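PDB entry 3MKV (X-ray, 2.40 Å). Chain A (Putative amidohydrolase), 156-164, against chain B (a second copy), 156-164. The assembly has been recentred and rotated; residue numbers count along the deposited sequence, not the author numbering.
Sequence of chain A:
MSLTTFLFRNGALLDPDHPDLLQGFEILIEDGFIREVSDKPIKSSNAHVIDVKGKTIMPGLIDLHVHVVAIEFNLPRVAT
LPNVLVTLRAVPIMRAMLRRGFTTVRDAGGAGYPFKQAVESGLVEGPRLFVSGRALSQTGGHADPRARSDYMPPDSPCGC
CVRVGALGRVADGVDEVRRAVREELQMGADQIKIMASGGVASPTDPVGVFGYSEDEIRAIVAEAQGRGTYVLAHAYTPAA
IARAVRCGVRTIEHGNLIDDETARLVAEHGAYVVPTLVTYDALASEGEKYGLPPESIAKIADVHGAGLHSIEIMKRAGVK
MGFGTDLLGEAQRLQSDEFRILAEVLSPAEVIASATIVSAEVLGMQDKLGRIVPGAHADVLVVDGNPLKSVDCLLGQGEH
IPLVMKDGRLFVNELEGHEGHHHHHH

Chain A (156-164) SPCGCCVRV
Chain B (156-164) SPCGCCVRV

A disulfide can join two copies of one protein without making their contact symmetric, and the cysteine-rich loops of this putative amidohydrolase illustrate the point. Neither stretch forms regular helix or strand. In chain A, P157(A) (phi/psi -56/-54) leads into an extended C158(A) (-129/134); G159(A) (-56/-65) and C160(A) (-56/-39) bend the chain, and C161(A) (-93/121), V162(A) (-78/137) and R163(A) (-85/139) extend it again. Chain B, entered through P157(B) (-69/-59), differs most at C158(B) (-77/52), where a type I beta turn begins, passing through G159(B) (-21/-57) and C160(B) (-86/-23) to C161(B) (-103/126); V162(B) (-72/131) and R163(B) (-80/130) follow. A weak hydrogen bond closes it, C161(B) N to C158(B) O at 2.5 Å; another weak one runs from G159(B) N to P157(B) O at 2.8 Å. The register is skewed: the CA atoms of C158(A) and C160(B) lie 5.7 Å apart, those of C161(A) and C158(B) 5.5 Å, so the paired segments run in roughly opposite directions. No direct hydrogen bond crosses between the stretches.

The stretches are instead joined covalently. C161(A) SG and C158(B) SG are 2.0 Å apart with a chi3 of 61°. C161(A) points toward the other stretch with chi1 between wells at -109°, whereas C158(B) points sideways in the m rotamer, at -39°. The equivalent pairing with the chains exchanged does not form: C158(A) is t (-174°), and its SG instead rests 3.3 Å from C158(B) CA, over the start of the turn. C161(B), m at -76°, places its SG 3.8 Å from C158(A) CB.

Around the link, packing is largely sulfur against carbon. P157(A), its ring C-gamma endo, sets CB 3.7 Å from C160(B) SG and CG 3.9 Å from C161(B) SG, so one proline ring touches the sulfurs of two cysteines. C160(B), with chi1 off-well at 137°, also brings SG to 4.0 Å from C158(A) CB. Both C161 residues point toward the other stretch, and C161(A) CB lies 3.9 Å from C161(B) CB. The contact buries 418 Å² in all.

Both arginines start sideways and bring their ends nearer, with chi1 to chi3 all m. R163(B) NH1 reaches 3.4 Å from C161(A) SG, which lies at the guanidinium edge near its plane; R163(A) NH1 stands farther off, 4.3 Å from C161(B) SG. A water lies 3.1 Å from V162(A) O, within hydrogen-bonding reach, and accepts a weak hydrogen bond from R163(B) NH1 at 3.2 Å.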

ATOM      1  N   SER A 156     -14.392  -6.957   1.244  1.00102.60           N
ATOM      2  CA  SER A 156     -14.054  -8.144   2.024  1.00103.40           C
ATOM      3  C   SER A 156     -12.777  -7.900   2.820  1.00104.13           C
ATOM      4  O   SER A 156     -12.022  -6.976   2.521  1.00104.72           O
ATOM      5  CB  SER A 156     -13.884  -9.359   1.108  1.00103.76           C
ATOM      6  OG  SER A 156     -13.034  -9.058   0.014  1.00101.58           O
ATOM      7  N   PRO A 157     -12.527  -8.739   3.836  1.00105.48           N
ATOM      8  CA  PRO A 157     -11.362  -8.587   4.709  1.00104.56           C
ATOM      9  C   PRO A 157     -10.046  -8.582   3.932  1.00103.50           C
ATOM     10  O   PRO A 157      -9.247  -7.656   4.078  1.00100.14           O
ATOM     11  CB  PRO A 157     -11.435  -9.824   5.617  1.00104.31           C
ATOM     12  CG  PRO A 157     -12.360 -10.777   4.918  1.00105.32           C
ATOM     13  CD  PRO A 157     -13.344  -9.906   4.204  1.00105.98           C
ATOM     14  N   CYS A 158      -9.835  -9.612   3.114  1.00104.87           N
ATOM     15  CA  CYS A 158      -8.577  -9.782   2.384  1.00106.61           C
ATOM     16  C   CYS A 158      -8.828 -10.012   0.895  1.00105.91           C
ATOM     17  O   CYS A 158      -9.675 -10.817   0.517  1.00103.21           O
ATOM     18  CB  CYS A 158      -7.778 -10.949   2.974  1.00107.65           C
ATOM     19  SG  CYS A 158      -6.119 -11.172   2.294  1.00104.51           S
ATOM     20  N   GLY A 159      -8.073  -9.307   0.059  1.00107.26           N
ATOM     21  CA  GLY A 159      -8.286  -9.325  -1.386  1.00109.07           C
ATOM     22  C   GLY A 159      -8.251 -10.688  -2.058  1.00108.71           C
ATOM     23  O   GLY A 159      -9.259 -11.139  -2.607  1.00108.51           O
ATOM     24  N   CYS A 160      -7.088 -11.336  -2.026  1.00107.70           N
ATOM     25  CA  CYS A 160      -6.876 -12.601  -2.733  1.00107.04           C
ATOM     26  C   CYS A 160      -7.877 -13.680  -2.340  1.00101.72           C
ATOM     27  O   CYS A 160      -8.326 -14.457  -3.187  1.00 97.66           O
ATOM     28  CB  CYS A 160      -5.467 -13.146  -2.466  1.00110.00           C
ATOM     29  SG  CYS A 160      -4.121 -11.970  -2.661  1.00126.00           S
ATOM     30  N   CYS A 161      -8.212 -13.720  -1.051  1.00 96.98           N
ATOM     31  CA  CYS A 161      -8.912 -14.862  -0.459  1.00 93.52           C
ATOM     32  C   CYS A 161     -10.436 -14.778  -0.408  1.00 87.50           C
ATOM     33  O   CYS A 161     -11.010 -13.886   0.221  1.00 85.84           O
ATOM     34  CB  CYS A 161      -8.365 -15.146   0.942  1.00 94.98           C
ATOM     35  SG  CYS A 161      -7.398 -16.662   1.050  1.00111.52           S
ATOM     36  N   VAL A 162     -11.082 -15.744  -1.052  1.00 80.55           N
ATOM     37  CA  VAL A 162     -12.527 -15.879  -0.976  1.00 76.21           C
ATOM     38  C   VAL A 162     -12.972 -16.535   0.345  1.00 70.48           C
ATOM     39  O   VAL A 162     -12.357 -17.496   0.825  1.00 64.91           O
ATOM     40  CB  VAL A 162     -13.076 -16.676  -2.178  1.00 75.59           C
ATOM     41  CG1 VAL A 162     -12.072 -16.650  -3.322  1.00 75.62           C
ATOM     42  CG2 VAL A 162     -13.430 -18.106  -1.773  1.00 80.00           C
ATOM     43  N   ARG A 163     -14.029 -15.984   0.935  1.00 63.14           N
ATOM     44  CA  ARG A 163     -14.658 -16.589   2.097  1.00 55.30           C
ATOM     45  C   ARG A 163     -15.628 -17.620   1.570  1.00 54.54           C
ATOM     46  O   ARG A 163     -16.325 -17.376   0.590  1.00 57.92           O
ATOM     47  CB  ARG A 163     -15.444 -15.552   2.903  1.00 55.61           C
ATOM     48  CG  ARG A 163     -14.669 -14.308   3.319  1.00 49.83           C
ATOM     49  CD  ARG A 163     -13.862 -14.512   4.571  1.00 44.94           C
ATOM     50  NE  ARG A 163     -14.601 -15.229   5.595  1.00 44.61           N
ATOM     51  CZ  ARG A 163     -14.030 -15.961   6.543  1.00 40.13           C
ATOM     52  NH1 ARG A 163     -12.712 -16.064   6.594  1.00 41.26           N
ATOM     53  NH2 ARG A 163     -14.778 -16.591   7.434  1.00 53.10           N
ATOM     54  N   VAL A 164     -15.684 -18.772   2.222  1.00 53.33           N
ATOM     55  CA  VAL A 164     -16.539 -19.855   1.769  1.00 48.82           C
ATOM     56  C   VAL A 164     -18.018 -19.510   1.917  1.00 51.13           C
ATOM     57  O   VAL A 164     -18.860 -20.012   1.174  1.00 48.69           O
ATOM     58  CB  VAL A 164     -16.227 -21.139   2.543  1.00 52.15           C
ATOM     59  CG1 VAL A 164     -17.297 -22.187   2.304  1.00 44.89           C
ATOM     60  CG2 VAL A 164     -14.837 -21.652   2.160  1.00 47.11           C
TER
ATOM     61  N   SER B 156       2.313 -15.359   3.327  1.00101.71           N
ATOM     62  CA  SER B 156       0.928 -15.654   2.998  1.00104.46           C
ATOM     63  C   SER B 156       0.409 -14.706   1.933  1.00104.86           C
ATOM     64  O   SER B 156       0.703 -13.512   1.960  1.00103.27           O
ATOM     65  CB  SER B 156       0.050 -15.529   4.244  1.00105.97           C
ATOM     66  OG  SER B 156       0.033 -14.190   4.712  1.00105.41           O
ATOM     67  N   PRO B 157      -0.370 -15.240   0.984  1.00107.17           N
ATOM     68  CA  PRO B 157      -1.086 -14.382   0.055  1.00109.12           C
ATOM     69  C   PRO B 157      -2.169 -13.631   0.816  1.00110.05           C
ATOM     70  O   PRO B 157      -2.173 -12.397   0.853  1.00108.64           O
ATOM     71  CB  PRO B 157      -1.728 -15.379  -0.914  1.00110.19           C
ATOM     72  CG  PRO B 157      -1.844 -16.650  -0.130  1.00107.00           C
ATOM     73  CD  PRO B 157      -0.625 -16.671   0.736  1.00107.65           C
ATOM     74  N   CYS B 158      -3.060 -14.398   1.439  1.00111.27           N
ATOM     75  CA  CYS B 158      -4.200 -13.865   2.181  1.00110.99           C
ATOM     76  C   CYS B 158      -3.779 -13.324   3.549  1.00110.63           C
ATOM     77  O   CYS B 158      -4.352 -13.694   4.575  1.00109.13           O
ATOM     78  CB  CYS B 158      -5.255 -14.962   2.359  1.00111.31           C
ATOM     79  SG  CYS B 158      -5.469 -16.052   0.914  1.00104.20           S
ATOM     80  N   GLY B 159      -2.780 -12.446   3.556  1.00109.07           N
ATOM     81  CA  GLY B 159      -2.252 -11.895   4.798  1.00105.76           C
ATOM     82  C   GLY B 159      -3.223 -12.006   5.957  1.00105.11           C
ATOM     83  O   GLY B 159      -2.907 -12.598   6.991  1.00107.16           O
ATOM     84  N   CYS B 160      -4.417 -11.447   5.776  1.00102.18           N
ATOM     85  CA  CYS B 160      -5.407 -11.325   6.851  1.00 96.15           C
ATOM     86  C   CYS B 160      -6.303 -12.556   7.032  1.00 91.90           C
ATOM     87  O   CYS B 160      -6.869 -12.759   8.112  1.00 88.11           O
ATOM     88  CB  CYS B 160      -6.250 -10.057   6.640  1.00 95.46           C
ATOM     89  SG  CYS B 160      -8.036 -10.226   6.924  1.00101.47           S
ATOM     90  N   CYS B 161      -6.434 -13.368   5.983  1.00 89.97           N
ATOM     91  CA  CYS B 161      -7.251 -14.589   6.052  1.00 88.74           C
ATOM     92  C   CYS B 161      -6.391 -15.853   6.194  1.00 84.21           C
ATOM     93  O   CYS B 161      -5.473 -16.097   5.404  1.00 85.23           O
ATOM     94  CB  CYS B 161      -8.192 -14.715   4.837  1.00 90.85           C
ATOM     95  SG  CYS B 161      -9.682 -13.631   4.824  1.00 99.64           S
ATOM     96  N   VAL B 162      -6.700 -16.644   7.218  1.00 75.72           N
ATOM     97  CA  VAL B 162      -6.040 -17.921   7.481  1.00 66.87           C
ATOM     98  C   VAL B 162      -6.435 -19.009   6.473  1.00 61.98           C
ATOM     99  O   VAL B 162      -7.619 -19.217   6.207  1.00 62.34           O
ATOM    100  CB  VAL B 162      -6.410 -18.404   8.902  1.00 67.32           C
ATOM    101  CG1 VAL B 162      -5.977 -19.852   9.137  1.00 59.65           C
ATOM    102  CG2 VAL B 162      -5.824 -17.462   9.946  1.00 68.71           C
ATOM    103  N   ARG B 163      -5.442 -19.693   5.909  1.00 57.36           N
ATOM    104  CA  ARG B 163      -5.684 -20.891   5.093  1.00 52.25           C
ATOM    105  C   ARG B 163      -5.908 -22.114   5.989  1.00 50.54           C
ATOM    106  O   ARG B 163      -5.112 -22.396   6.884  1.00 51.13           O
ATOM    107  CB  ARG B 163      -4.482 -21.183   4.189  1.00 49.77           C
ATOM    108  CG  ARG B 163      -4.025 -20.028   3.328  1.00 49.47           C
ATOM    109  CD  ARG B 163      -5.018 -19.719   2.238  1.00 58.69           C
ATOM    110  NE  ARG B 163      -5.248 -20.856   1.349  1.00 51.94           N
ATOM    111  CZ  ARG B 163      -6.320 -20.962   0.575  1.00 53.94           C
ATOM    112  NH1 ARG B 163      -7.233 -19.992   0.584  1.00 52.87           N
ATOM    113  NH2 ARG B 163      -6.484 -22.028  -0.195  1.00 44.58           N
ATOM    114  N   VAL B 164      -6.971 -22.861   5.735  1.00 51.76           N
ATOM    115  CA  VAL B 164      -7.253 -24.045   6.542  1.00 46.03           C
ATOM    116  C   VAL B 164      -6.095 -25.047   6.536  1.00 48.65           C
ATOM    117  O   VAL B 164      -5.840 -25.712   7.537  1.00 43.36           O
ATOM    118  CB  VAL B 164      -8.550 -24.758   6.091  1.00 48.02           C
ATOM    119  CG1 VAL B 164      -8.711 -26.089   6.829  1.00 45.01           C
ATOM    120  CG2 VAL B 164      -9.750 -23.868   6.316  1.00 35.76           C
TER
HETATM  121  O   HOH W   1      -9.813 -18.576  -0.622  1.00 57.92           O